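Local coordinates for protein putative oxidoreductase (PDB 3NX4) that binds NADP and probably catalyses the NADPH-dependent reduction of acryloyl-CoA, as a member of the medium-chain dehydrogenase/reductase superfamily, at residues V237-G241 with L262-D266; A131-V135 with L166-L170; R198-S204 with K222-V227. The contacts are given in a common frame with arbitrary orientation. Residue numbers count along the deposited sequence, not the author numbering.

Three contacts of the Rossmann-type NADP domain are described, two of them at the cofactor. Contact 1 pairs the last two strands of the chain's own parallel sheet and receives the nicotinamide carboxamide, NAP N7N lying 2.8 Å from Val265 O. Contact 3, centred about 16 Å away, lies at the other end of the cofactor, with Arg198 NH1 3.0 Å from the phosphate oxygen NAP O2X. The two meet through Val237 CG1 and Leu224 CD1, 3.9 Å apart. Contact 2 joins two helices; its centre is about 13 Å from that of contact 1, which it touches through Leu133 CB and Val265 CG1 at 3.7 Å. Contacts 2 and 3 remain separate, about 11 Å between nearest atoms.

Contact 1. Residues V237-G241 with L262-D266; sequences VAACG and LQGVD. With NAP (NADP nicotinamide-adenine-dinucleotide phosphate), chain C.
The nicotinamide end of the NADP pocket is built here, where two neighbouring parallel strands of the Rossmann sheet run out into loops. Strands 237-239 and 262-264 approach to 4.8 Å with their directions 26° apart, in the register Val237-Leu262, Ala238-Gln263 and Ala239-Gly264 (CA-CA 4.9 to 5.0 Å). Three hydrogen bonds fix it: Gln263 N to Val237 O at 2.9 Å, Ala239 N to Gln263 O at 3.0 Å, and Val265 N to Ala239 O at 2.9 Å. On the face of Val237 and Ala239, Leu262 (chi1 t, chi2 p) brings CD1 to 3.7 Å from Ala239 CB; on the other, Ala238 CB lies 4.3 Å from Val265 CG2 and packs on helix 118-140. Gln263 OE1 is hydrogen-bonded to Arg261 of the second subunit, a strand of which continues the sheet antiparallel. Past the strands, Cys240 (phi/psi -135/-3) turns the chain, and at Gly241 an ideal CB would come within 2.9 Å of NAP C4D. The carboxamide nitrogen NAP N7N donates to Val265 O at 2.8 Å and, less securely placed, to Cys240 O at 2.9 Å. Acceptance by Val265 O is thus consistent with backbone carbonyls selecting the amide nitrogen.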
loop_
_atom_site.group_PDB
_atom_site.type_symbol
_atom_site.label_atom_id
_atom_site.label_comp_id
_atom_site.label_asym_id
_atom_site.label_seq_id
_atom_site.Cartn_x
_atom_site.Cartn_y
_atom_site.Cartn_z
ATOM N N VAL A 237 -6.731 0.014 -0.600
ATOM C CA VAL A 237 -7.033 -1.204 -1.327
ATOM C C VAL A 237 -6.359 -2.388 -0.644
ATOM O O VAL A 237 -5.142 -2.388 -0.468
ATOM C CB VAL A 237 -6.491 -1.155 -2.766
ATOM C CG1 VAL A 237 -6.846 -2.471 -3.491
ATOM C CG2 VAL A 237 -7.046 0.045 -3.511
ATOM N N ALA A 238 -7.147 -3.393 -0.260
ATOM C CA ALA A 238 -6.600 -4.663 0.204
ATOM C C ALA A 238 -6.530 -5.612 -0.998
ATOM O O ALA A 238 -7.544 -5.950 -1.591
ATOM C CB ALA A 238 -7.472 -5.260 1.333
ATOM N N ALA A 239 -5.322 -6.009 -1.377
ATOM C CA ALA A 239 -5.125 -6.823 -2.568
ATOM C C ALA A 239 -4.675 -8.220 -2.177
ATOM O O ALA A 239 -3.706 -8.376 -1.420
ATOM C CB ALA A 239 -4.080 -6.170 -3.478
ATOM N N CYS A 240 -5.350 -9.239 -2.702
ATOM C CA CYS A 240 -5.003 -10.610 -2.345
ATOM C C CYS A 240 -4.921 -11.559 -3.540
ATOM O O CYS A 240 -4.567 -12.728 -3.375
ATOM C CB CYS A 240 -6.011 -11.159 -1.330
ATOM S SG CYS A 240 -7.659 -11.444 -2.083
ATOM N N GLY A 241 -5.231 -11.073 -4.739
ATOM C CA GLY A 241 -5.390 -11.981 -5.862
ATOM C C GLY A 241 -4.678 -11.666 -7.168
ATOM O O GLY A 241 -3.978 -10.648 -7.308
ATOM N N LEU A 262 -1.937 0.700 -0.528
ATOM C CA LEU A 262 -2.155 -0.630 -1.104
ATOM C C LEU A 262 -1.590 -1.650 -0.123
ATOM O O LEU A 262 -0.373 -1.776 0.022
ATOM C CB LEU A 262 -1.489 -0.754 -2.480
ATOM C CG LEU A 262 -1.458 -2.130 -3.147
ATOM C CD1 LEU A 262 -2.884 -2.675 -3.365
ATOM C CD2 LEU A 262 -0.701 -2.054 -4.460
ATOM N N GLN A 263 -2.479 -2.340 0.585
ATOM C CA GLN A 263 -2.075 -3.352 1.548
ATOM C C GLN A 263 -2.169 -4.750 0.940
ATOM O O GLN A 263 -3.262 -5.227 0.610
ATOM C CB GLN A 263 -2.960 -3.298 2.787
ATOM C CG GLN A 263 -2.629 -4.412 3.798
ATOM C CD GLN A 263 -1.230 -4.248 4.401
ATOM O OE1 GLN A 263 -0.944 -3.251 5.060
ATOM N NE2 GLN A 263 -0.356 -5.218 4.154
ATOM N N GLY A 264 -1.028 -5.401 0.778
ATOM C CA GLY A 264 -1.029 -6.780 0.323
ATOM C C GLY A 264 -1.514 -7.675 1.451
ATOM O O GLY A 264 -1.235 -7.420 2.628
ATOM N N VAL A 265 -2.237 -8.728 1.098
ATOM C CA VAL A 265 -2.746 -9.667 2.089
ATOM C C VAL A 265 -2.328 -11.080 1.720
ATOM O O VAL A 265 -2.700 -11.576 0.656
ATOM C CB VAL A 265 -4.281 -9.615 2.155
ATOM C CG1 VAL A 265 -4.827 -10.747 3.015
ATOM C CG2 VAL A 265 -4.740 -8.265 2.675
ATOM N N ASP A 266 -1.537 -11.710 2.585
ATOM C CA ASP A 266 -1.161 -13.117 2.424
ATOM C C ASP A 266 -1.869 -13.950 3.483
ATOM O O ASP A 266 -1.844 -13.604 4.660
ATOM C CB ASP A 266 0.353 -13.297 2.610
ATOM C CG ASP A 266 0.739 -14.760 2.840
ATOM O OD1 ASP A 266 0.500 -15.575 1.932
ATOM O OD2 ASP A 266 1.276 -15.099 3.921
HETATM P PA NAP C . -12.319 -17.540 -7.559
HETATM O O1A NAP C . -13.396 -18.141 -6.754
HETATM O O2A NAP C . -11.961 -18.201 -8.824
HETATM O O5B NAP C . -12.613 -15.988 -7.797
HETATM C C5B NAP C . -11.891 -15.304 -8.783
HETATM C C4B NAP C . -12.898 -14.377 -9.447
HETATM O O4B NAP C . -12.211 -13.502 -10.299
HETATM C C3B NAP C . -13.905 -15.134 -10.317
HETATM O O3B NAP C . -15.070 -15.447 -9.577
HETATM C C2B NAP C . -14.220 -14.136 -11.414
HETATM O O2B NAP C . -15.268 -13.321 -10.947
HETATM C C1B NAP C . -12.968 -13.277 -11.480
HETATM N N9A NAP C . -12.114 -13.637 -12.622
HETATM C C8A NAP C . -11.738 -14.896 -13.021
HETATM N N7A NAP C . -10.926 -14.768 -14.099
HETATM C C5A NAP C . -10.771 -13.457 -14.376
HETATM C C6A NAP C . -10.061 -12.777 -15.357
HETATM N N6A NAP C . -9.348 -13.431 -16.265
HETATM N N1A NAP C . -10.097 -11.405 -15.380
HETATM C C2A NAP C . -10.835 -10.710 -14.445
HETATM N N3A NAP C . -11.546 -11.388 -13.476
HETATM C C4A NAP C . -11.513 -12.737 -13.449
HETATM O O3 NAP C . -10.964 -17.482 -6.678
HETATM P PN NAP C . -10.781 -17.293 -5.098
HETATM O O1N NAP C . -10.560 -18.604 -4.444
HETATM O O2N NAP C . -11.896 -16.433 -4.640
HETATM O O5D NAP C . -9.403 -16.459 -5.117
HETATM C C5D NAP C . -9.393 -15.189 -5.723
HETATM C C4D NAP C . -7.958 -14.750 -5.964
HETATM O O4D NAP C . -7.337 -14.573 -4.714
HETATM C C3D NAP C . -7.157 -15.815 -6.695
HETATM O O3D NAP C . -6.245 -15.185 -7.568
HETATM C C2D NAP C . -6.400 -16.525 -5.596
HETATM O O2D NAP C . -5.174 -17.035 -6.060
HETATM C C1D NAP C . -6.181 -15.380 -4.629
HETATM N N1N NAP C . -5.992 -15.797 -3.234
HETATM C C2N NAP C . -4.808 -15.486 -2.630
HETATM C C3N NAP C . -4.564 -15.826 -1.303
HETATM C C7N NAP C . -3.520 -15.026 -0.573
HETATM O O7N NAP C . -2.748 -15.627 0.434
HETATM N N7N NAP C . -3.354 -13.752 -0.910
HETATM C C4N NAP C . -5.556 -16.497 -0.586
HETATM C C5N NAP C . -6.770 -16.807 -1.214
HETATM C C6N NAP C . -6.979 -16.439 -2.542
HETATM P P2B NAP C . -16.391 -12.749 -11.968
HETATM O O1X NAP C . -17.526 -12.235 -11.124
HETATM O O2X NAP C . -15.806 -11.620 -12.782
HETATM O O3X NAP C . -16.835 -13.881 -12.853
#

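Contact 2. Residues A131-V135 with L166-L170; sequences AMLCV and LLHKL
Leu166 (chi1 m, chi2 t) points from its helix toward segment 131-135 and covers three of its residues with one methyl: CD1 is 3.9 Å from SE of Met132, a selenomethionine, 4.1 Å from Val135 CG2 and 4.2 Å from Ala131 CB. Residues 131-135 and 166-169 are helical, with backbone bonds Val135 N to Ala131 O and Leu170 N to Leu166 O, each 2.9 Å. The nearest CA pairs are Met132-Leu166 at 7.6 Å and Val135-Leu167 at 7.4 Å. Val135 (chi1 t) points back toward the other helix and meets three leucines: besides Leu166, its CG2 meets Leu167 CD2 at 4.1 Å and its CG1 Leu170 CD1 at 3.7 Å. Met132 starts sideways, and chi1 t with chi2 p brings its selenium in. This apolar interface (233 Å² buried) is helix-helix packing beside the Rossmann-type sheet, joining helix 118-140 to the end of helix 158-169, which follows strand 150-152. Val135 and Leu167 rest on Ile216 of strand 212-217, while Met132, Leu166 and Leu170 touch helix 272-285.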
loop_
_atom_site.group_PDB
_atom_site.type_symbol
_atom_site.label_atom_id
_atom_site.label_comp_id
_atom_site.label_asym_id
_atom_site.label_seq_id
_atom_site.Cartn_x
_atom_site.Cartn_y
_atom_site.Cartn_z
ATOM N N ALA A 131 -10.724 -13.176 2.871
ATOM C CA ALA A 131 -11.648 -12.043 2.806
ATOM C C ALA A 131 -11.656 -11.325 4.147
ATOM O O ALA A 131 -11.696 -10.084 4.207
ATOM C CB ALA A 131 -13.044 -12.504 2.468
HETATM N N MSE A 132 -11.625 -12.115 5.226
HETATM C CA MSE A 132 -11.640 -11.541 6.563
HETATM C C MSE A 132 -10.364 -10.719 6.805
HETATM O O MSE A 132 -10.423 -9.608 7.334
HETATM C CB MSE A 132 -11.799 -12.627 7.629
HETATM C CG MSE A 132 -12.060 -12.068 9.019
HETATM SE SE MSE A 132 -13.837 -11.228 9.208
HETATM C CE MSE A 132 -13.242 -9.536 9.608
ATOM N N LEU A 133 -9.210 -11.267 6.435
ATOM C CA LEU A 133 -7.970 -10.498 6.535
ATOM C C LEU A 133 -8.043 -9.188 5.734
ATOM O O LEU A 133 -7.471 -8.179 6.159
ATOM C CB LEU A 133 -6.771 -11.328 6.092
ATOM C CG LEU A 133 -6.468 -12.542 6.976
ATOM C CD1 LEU A 133 -5.410 -13.408 6.314
ATOM C CD2 LEU A 133 -6.025 -12.113 8.383
ATOM N N CYS A 134 -8.732 -9.201 4.583
ATOM C CA CYS A 134 -8.845 -7.993 3.755
ATOM C C CYS A 134 -9.728 -6.962 4.426
ATOM O O CYS A 134 -9.409 -5.783 4.456
ATOM C CB CYS A 134 -9.414 -8.315 2.372
ATOM S SG CYS A 134 -8.288 -9.235 1.316
ATOM N N VAL A 135 -10.846 -7.412 4.975
ATOM C CA VAL A 135 -11.710 -6.519 5.729
ATOM C C VAL A 135 -10.945 -5.906 6.920
ATOM O O VAL A 135 -11.065 -4.716 7.211
ATOM C CB VAL A 135 -12.962 -7.272 6.201
ATOM C CG1 VAL A 135 -13.742 -6.444 7.207
ATOM C CG2 VAL A 135 -13.835 -7.650 4.978
ATOM N N LEU A 166 -19.482 -10.093 4.317
ATOM C CA LEU A 166 -18.902 -9.452 5.504
ATOM C C LEU A 166 -19.138 -7.939 5.510
ATOM O O LEU A 166 -19.647 -7.389 6.482
ATOM C CB LEU A 166 -17.398 -9.727 5.591
ATOM C CG LEU A 166 -17.017 -11.172 5.907
ATOM C CD1 LEU A 166 -15.523 -11.349 5.715
ATOM C CD2 LEU A 166 -17.439 -11.523 7.334
ATOM N N LEU A 167 -18.755 -7.274 4.424
ATOM C CA LEU A 167 -18.926 -5.826 4.325
ATOM C C LEU A 167 -20.391 -5.457 4.488
ATOM O O LEU A 167 -20.718 -4.473 5.136
ATOM C CB LEU A 167 -18.410 -5.290 2.981
ATOM C CG LEU A 167 -16.887 -5.404 2.785
ATOM C CD1 LEU A 167 -16.521 -5.180 1.314
ATOM C CD2 LEU A 167 -16.118 -4.448 3.714
ATOM N N HIS A 168 -21.276 -6.245 3.883
ATOM C CA HIS A 168 -22.699 -5.984 4.019
ATOM C C HIS A 168 -23.136 -6.064 5.487
ATOM O O HIS A 168 -23.842 -5.191 5.988
ATOM C CB HIS A 168 -23.509 -6.974 3.192
ATOM C CG HIS A 168 -24.984 -6.790 3.329
ATOM N ND1 HIS A 168 -25.633 -5.651 2.899
ATOM C CD2 HIS A 168 -25.938 -7.590 3.863
ATOM C CE1 HIS A 168 -26.924 -5.761 3.156
ATOM N NE2 HIS A 168 -27.135 -6.926 3.741
ATOM N N LYS A 169 -22.718 -7.119 6.172
ATOM C CA LYS A 169 -23.076 -7.298 7.584
ATOM C C LYS A 169 -22.545 -6.150 8.427
ATOM O O LYS A 169 -23.218 -5.684 9.346
ATOM C CB LYS A 169 -22.512 -8.619 8.125
ATOM C CG LYS A 169 -23.005 -8.965 9.524
ATOM C CD LYS A 169 -22.069 -8.372 10.589
ATOM C CE LYS A 169 -22.428 -8.878 12.000
ATOM N NZ LYS A 169 -21.501 -8.309 13.026
ATOM N N LEU A 170 -21.328 -5.706 8.110
ATOM C CA LEU A 170 -20.664 -4.668 8.879
ATOM C C LEU A 170 -21.212 -3.273 8.593
ATOM O O LEU A 170 -20.780 -2.305 9.207
ATOM C CB LEU A 170 -19.148 -4.703 8.650
ATOM C CG LEU A 170 -18.553 -5.973 9.270
ATOM C CD1 LEU A 170 -17.175 -6.291 8.705
ATOM C CD2 LEU A 170 -18.535 -5.906 10.829
#

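Contact 3. Residues R198-S204 with K222-V227; sequences RDEFAES and KVLAKV. With NAP (NADP nicotinamide-adenine-dinucleotide phosphate), chain C.
A single lysine ammonium gathers two backbone carbonyls of a loop: Lys226 NZ donates to Glu200 O at 2.8 Å and to Glu203 O at 3.2 Å. To get there the side chain leaves helix 221-229 almost fully extended (chi1 to chi4 all t), its aliphatic part lying along the loop, with Lys226 CD 3.5 Å from Ser204 CB and 3.9 Å from Phe201 CA. Segment 198-204 opens with a 3-10 turn closed by Phe201 N to Arg198 O at 2.8 Å, then runs on irregularly past the helix; the nearest CA pairs are Phe201-Val223 at 5.1 Å, Ser204-Lys226 at 5.6 Å and Ala202-Lys222 at 6.2 Å. Phe201 (chi1 m) is the main apolar residue of the loop, with 103 Å² covered: its CB is 3.9 Å from Val223 CG2 and its CE2 3.8 Å from Val227 CG2. Val223 and Val227, one helical turn apart, also pack on Thr153. In the Rossmann fold of this domain the loop follows strand 194-197, at the edge of the parallel sheet within this chain, and helix 221-229 follows strand 212-217. Arg198 binds NADP: a weak hydrogen bond joins its NH1 to the 2'-phosphate oxygen NAP O2X at 3.0 Å, and adenine carbon NAP C2A lies over one face of the guanidinium, consistent with a preference for NADP over NAD. Arg198 CG rests 4.2 Å from Val223 CG2. Farther along, a water bridges Ser204 OG and Lys222 O, 2.9 Å from each, and Lys222 CD lies 3.3 Å from Ala202 O.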
loop_
_atom_site.group_PDB
_atom_site.type_symbol
_atom_site.label_atom_id
_atom_site.label_comp_id
_atom_site.label_asym_id
_atom_site.label_seq_id
_atom_site.Cartn_x
_atom_site.Cartn_y
_atom_site.Cartn_z
ATOM N N ARG A 198 -17.000 -5.793 -15.318
ATOM C CA ARG A 198 -15.559 -5.835 -15.500
ATOM C C ARG A 198 -15.138 -5.073 -16.759
ATOM O O ARG A 198 -14.028 -4.535 -16.834
ATOM C CB ARG A 198 -15.131 -7.293 -15.619
ATOM C CG ARG A 198 -13.655 -7.555 -15.487
ATOM C CD ARG A 198 -13.470 -9.022 -15.143
ATOM N NE ARG A 198 -13.226 -9.878 -16.297
ATOM C CZ ARG A 198 -13.558 -11.165 -16.364
ATOM N NH1 ARG A 198 -14.195 -11.763 -15.359
ATOM N NH2 ARG A 198 -13.274 -11.856 -17.457
ATOM N N ASP A 199 -16.031 -5.033 -17.746
ATOM C CA ASP A 199 -15.767 -4.334 -19.008
ATOM C C ASP A 199 -15.386 -2.879 -18.798
ATOM O O ASP A 199 -14.777 -2.264 -19.670
ATOM C CB ASP A 199 -16.996 -4.371 -19.935
ATOM C CG ASP A 199 -17.291 -5.751 -20.460
ATOM O OD1 ASP A 199 -16.415 -6.635 -20.330
ATOM O OD2 ASP A 199 -18.400 -5.948 -21.013
ATOM N N GLU A 200 -15.780 -2.325 -17.657
ATOM C CA GLU A 200 -15.532 -0.919 -17.358
ATOM C C GLU A 200 -14.170 -0.713 -16.685
ATOM O O GLU A 200 -13.869 0.389 -16.230
ATOM C CB GLU A 200 -16.629 -0.379 -16.435
ATOM C CG GLU A 200 -18.050 -0.637 -16.911
ATOM C CD GLU A 200 -18.601 0.501 -17.743
ATOM O OE1 GLU A 200 -18.933 1.558 -17.162
ATOM O OE2 GLU A 200 -18.702 0.344 -18.977
ATOM N N PHE A 201 -13.367 -1.775 -16.612
ATOM C CA PHE A 201 -12.066 -1.732 -15.940
ATOM C C PHE A 201 -10.931 -2.182 -16.860
ATOM O O PHE A 201 -10.036 -2.923 -16.444
ATOM C CB PHE A 201 -12.103 -2.582 -14.663
ATOM C CG PHE A 201 -13.020 -2.028 -13.616
ATOM C CD1 PHE A 201 -14.394 -2.204 -13.718
ATOM C CD2 PHE A 201 -12.513 -1.283 -12.559
ATOM C CE1 PHE A 201 -15.249 -1.671 -12.773
ATOM C CE2 PHE A 201 -13.362 -0.745 -11.611
ATOM C CZ PHE A 201 -14.728 -0.934 -11.714
ATOM N N ALA A 202 -10.982 -1.716 -18.109
ATOM C CA ALA A 202 -10.098 -2.187 -19.176
ATOM C C ALA A 202 -9.006 -1.175 -19.547
ATOM O O ALA A 202 -7.850 -1.546 -19.731
ATOM C CB ALA A 202 -10.917 -2.543 -20.405
ATOM N N GLU A 203 -9.387 0.091 -19.682
ATOM C CA GLU A 203 -8.418 1.180 -19.866
ATOM C C GLU A 203 -8.590 2.198 -18.747
ATOM O O GLU A 203 -9.679 2.334 -18.194
ATOM C CB GLU A 203 -8.606 1.866 -21.224
ATOM C CG GLU A 203 -8.293 0.987 -22.426
ATOM C CD GLU A 203 -9.513 0.249 -22.943
ATOM O OE1 GLU A 203 -10.645 0.626 -22.561
ATOM O OE2 GLU A 203 -9.340 -0.706 -23.732
ATOM N N SER A 204 -7.522 2.917 -18.409
ATOM C CA SER A 204 -7.604 3.930 -17.366
ATOM C C SER A 204 -6.502 4.986 -17.483
ATOM O O SER A 204 -5.432 4.724 -18.028
ATOM C CB SER A 204 -7.543 3.291 -15.974
ATOM O OG SER A 204 -6.275 2.711 -15.730
ATOM N N LYS A 222 -5.040 -5.099 -14.769
ATOM C CA LYS A 222 -5.709 -3.874 -15.173
ATOM C C LYS A 222 -6.850 -3.459 -14.265
ATOM O O LYS A 222 -7.066 -2.284 -14.043
ATOM C CB LYS A 222 -6.179 -3.949 -16.622
ATOM C CG LYS A 222 -5.103 -3.602 -17.618
ATOM C CD LYS A 222 -5.567 -3.822 -19.039
ATOM C CE LYS A 222 -4.474 -3.484 -20.028
ATOM N NZ LYS A 222 -3.296 -4.351 -19.829
ATOM N N VAL A 223 -7.607 -4.429 -13.781
ATOM C CA VAL A 223 -8.722 -4.106 -12.926
ATOM C C VAL A 223 -8.203 -3.428 -11.667
ATOM O O VAL A 223 -8.698 -2.398 -11.289
ATOM C CB VAL A 223 -9.520 -5.363 -12.571
ATOM C CG1 VAL A 223 -10.541 -5.066 -11.508
ATOM C CG2 VAL A 223 -10.192 -5.918 -13.806
ATOM N N LEU A 224 -7.157 -3.985 -11.079
ATOM C CA LEU A 224 -6.556 -3.409 -9.890
ATOM C C LEU A 224 -5.984 -2.044 -10.208
ATOM O O LEU A 224 -6.127 -1.118 -9.429
ATOM C CB LEU A 224 -5.471 -4.321 -9.338
ATOM C CG LEU A 224 -4.617 -3.773 -8.201
ATOM C CD1 LEU A 224 -5.482 -3.276 -7.073
ATOM C CD2 LEU A 224 -3.642 -4.823 -7.723
ATOM N N ALA A 225 -5.347 -1.922 -11.368
ATOM C CA ALA A 225 -4.766 -0.643 -11.762
ATOM C C ALA A 225 -5.833 0.446 -11.843
ATOM O O ALA A 225 -5.613 1.566 -11.397
ATOM C CB ALA A 225 -4.035 -0.774 -13.081
ATOM N N LYS A 226 -6.996 0.114 -12.397
ATOM C CA LYS A 226 -8.051 1.117 -12.528
ATOM C C LYS A 226 -8.718 1.420 -11.190
ATOM O O LYS A 226 -9.040 2.569 -10.894
ATOM C CB LYS A 226 -9.103 0.707 -13.558
ATOM C CG LYS A 226 -10.099 1.834 -13.816
ATOM C CD LYS A 226 -10.645 1.809 -15.229
ATOM C CE LYS A 226 -11.658 2.920 -15.423
ATOM N NZ LYS A 226 -12.438 2.719 -16.658
ATOM N N VAL A 227 -8.938 0.384 -10.391
ATOM C CA VAL A 227 -9.413 0.585 -9.020
ATOM C C VAL A 227 -8.492 1.543 -8.261
ATOM O O VAL A 227 -8.966 2.462 -7.594
ATOM C CB VAL A 227 -9.594 -0.750 -8.275
ATOM C CG1 VAL A 227 -9.810 -0.520 -6.778
ATOM C CG2 VAL A 227 -10.796 -1.523 -8.883
HETATM P PA NAP C . -12.319 -17.540 -7.559
HETATM O O1A NAP C . -13.396 -18.141 -6.754
HETATM O O2A NAP C . -11.961 -18.201 -8.824
HETATM O O5B NAP C . -12.613 -15.988 -7.797
HETATM C C5B NAP C . -11.891 -15.304 -8.783
HETATM C C4B NAP C . -12.898 -14.377 -9.447
HETATM O O4B NAP C . -12.211 -13.502 -10.299
HETATM C C3B NAP C . -13.905 -15.134 -10.317
HETATM O O3B NAP C . -15.070 -15.447 -9.577
HETATM C C2B NAP C . -14.220 -14.136 -11.414
HETATM O O2B NAP C . -15.268 -13.321 -10.947
HETATM C C1B NAP C . -12.968 -13.277 -11.480
HETATM N N9A NAP C . -12.114 -13.637 -12.622
HETATM C C8A NAP C . -11.738 -14.896 -13.021
HETATM N N7A NAP C . -10.926 -14.768 -14.099
HETATM C C5A NAP C . -10.771 -13.457 -14.376
HETATM C C6A NAP C . -10.061 -12.777 -15.357
HETATM N N6A NAP C . -9.348 -13.431 -16.265
HETATM N N1A NAP C . -10.097 -11.405 -15.380
HETATM C C2A NAP C . -10.835 -10.710 -14.445
HETATM N N3A NAP C . -11.546 -11.388 -13.476
HETATM C C4A NAP C . -11.513 -12.737 -13.449
HETATM O O3 NAP C . -10.964 -17.482 -6.678
HETATM P PN NAP C . -10.781 -17.293 -5.098
HETATM O O1N NAP C . -10.560 -18.604 -4.444
HETATM O O2N NAP C . -11.896 -16.433 -4.640
HETATM O O5D NAP C . -9.403 -16.459 -5.117
HETATM C C5D NAP C . -9.393 -15.189 -5.723
HETATM C C4D NAP C . -7.958 -14.750 -5.964
HETATM O O4D NAP C . -7.337 -14.573 -4.714
HETATM C C3D NAP C . -7.157 -15.815 -6.695
HETATM O O3D NAP C . -6.245 -15.185 -7.568
HETATM C C2D NAP C . -6.400 -16.525 -5.596
HETATM O O2D NAP C . -5.174 -17.035 -6.060
HETATM C C1D NAP C . -6.181 -15.380 -4.629
HETATM N N1N NAP C . -5.992 -15.797 -3.234
HETATM C C2N NAP C . -4.808 -15.486 -2.630
HETATM C C3N NAP C . -4.564 -15.826 -1.303
HETATM C C7N NAP C . -3.520 -15.026 -0.573
HETATM O O7N NAP C . -2.748 -15.627 0.434
HETATM N N7N NAP C . -3.354 -13.752 -0.910
HETATM C C4N NAP C . -5.556 -16.497 -0.586
HETATM C C5N NAP C . -6.770 -16.807 -1.214
HETATM C C6N NAP C . -6.979 -16.439 -2.542
HETATM P P2B NAP C . -16.391 -12.749 -11.968
HETATM O O1X NAP C . -17.526 -12.235 -11.124
HETATM O O2X NAP C . -15.806 -11.620 -12.782
HETATM O O3X NAP C . -16.835 -13.881 -12.853
HETATM O O HOH W 1 -6.589 -0.201 -16.001
#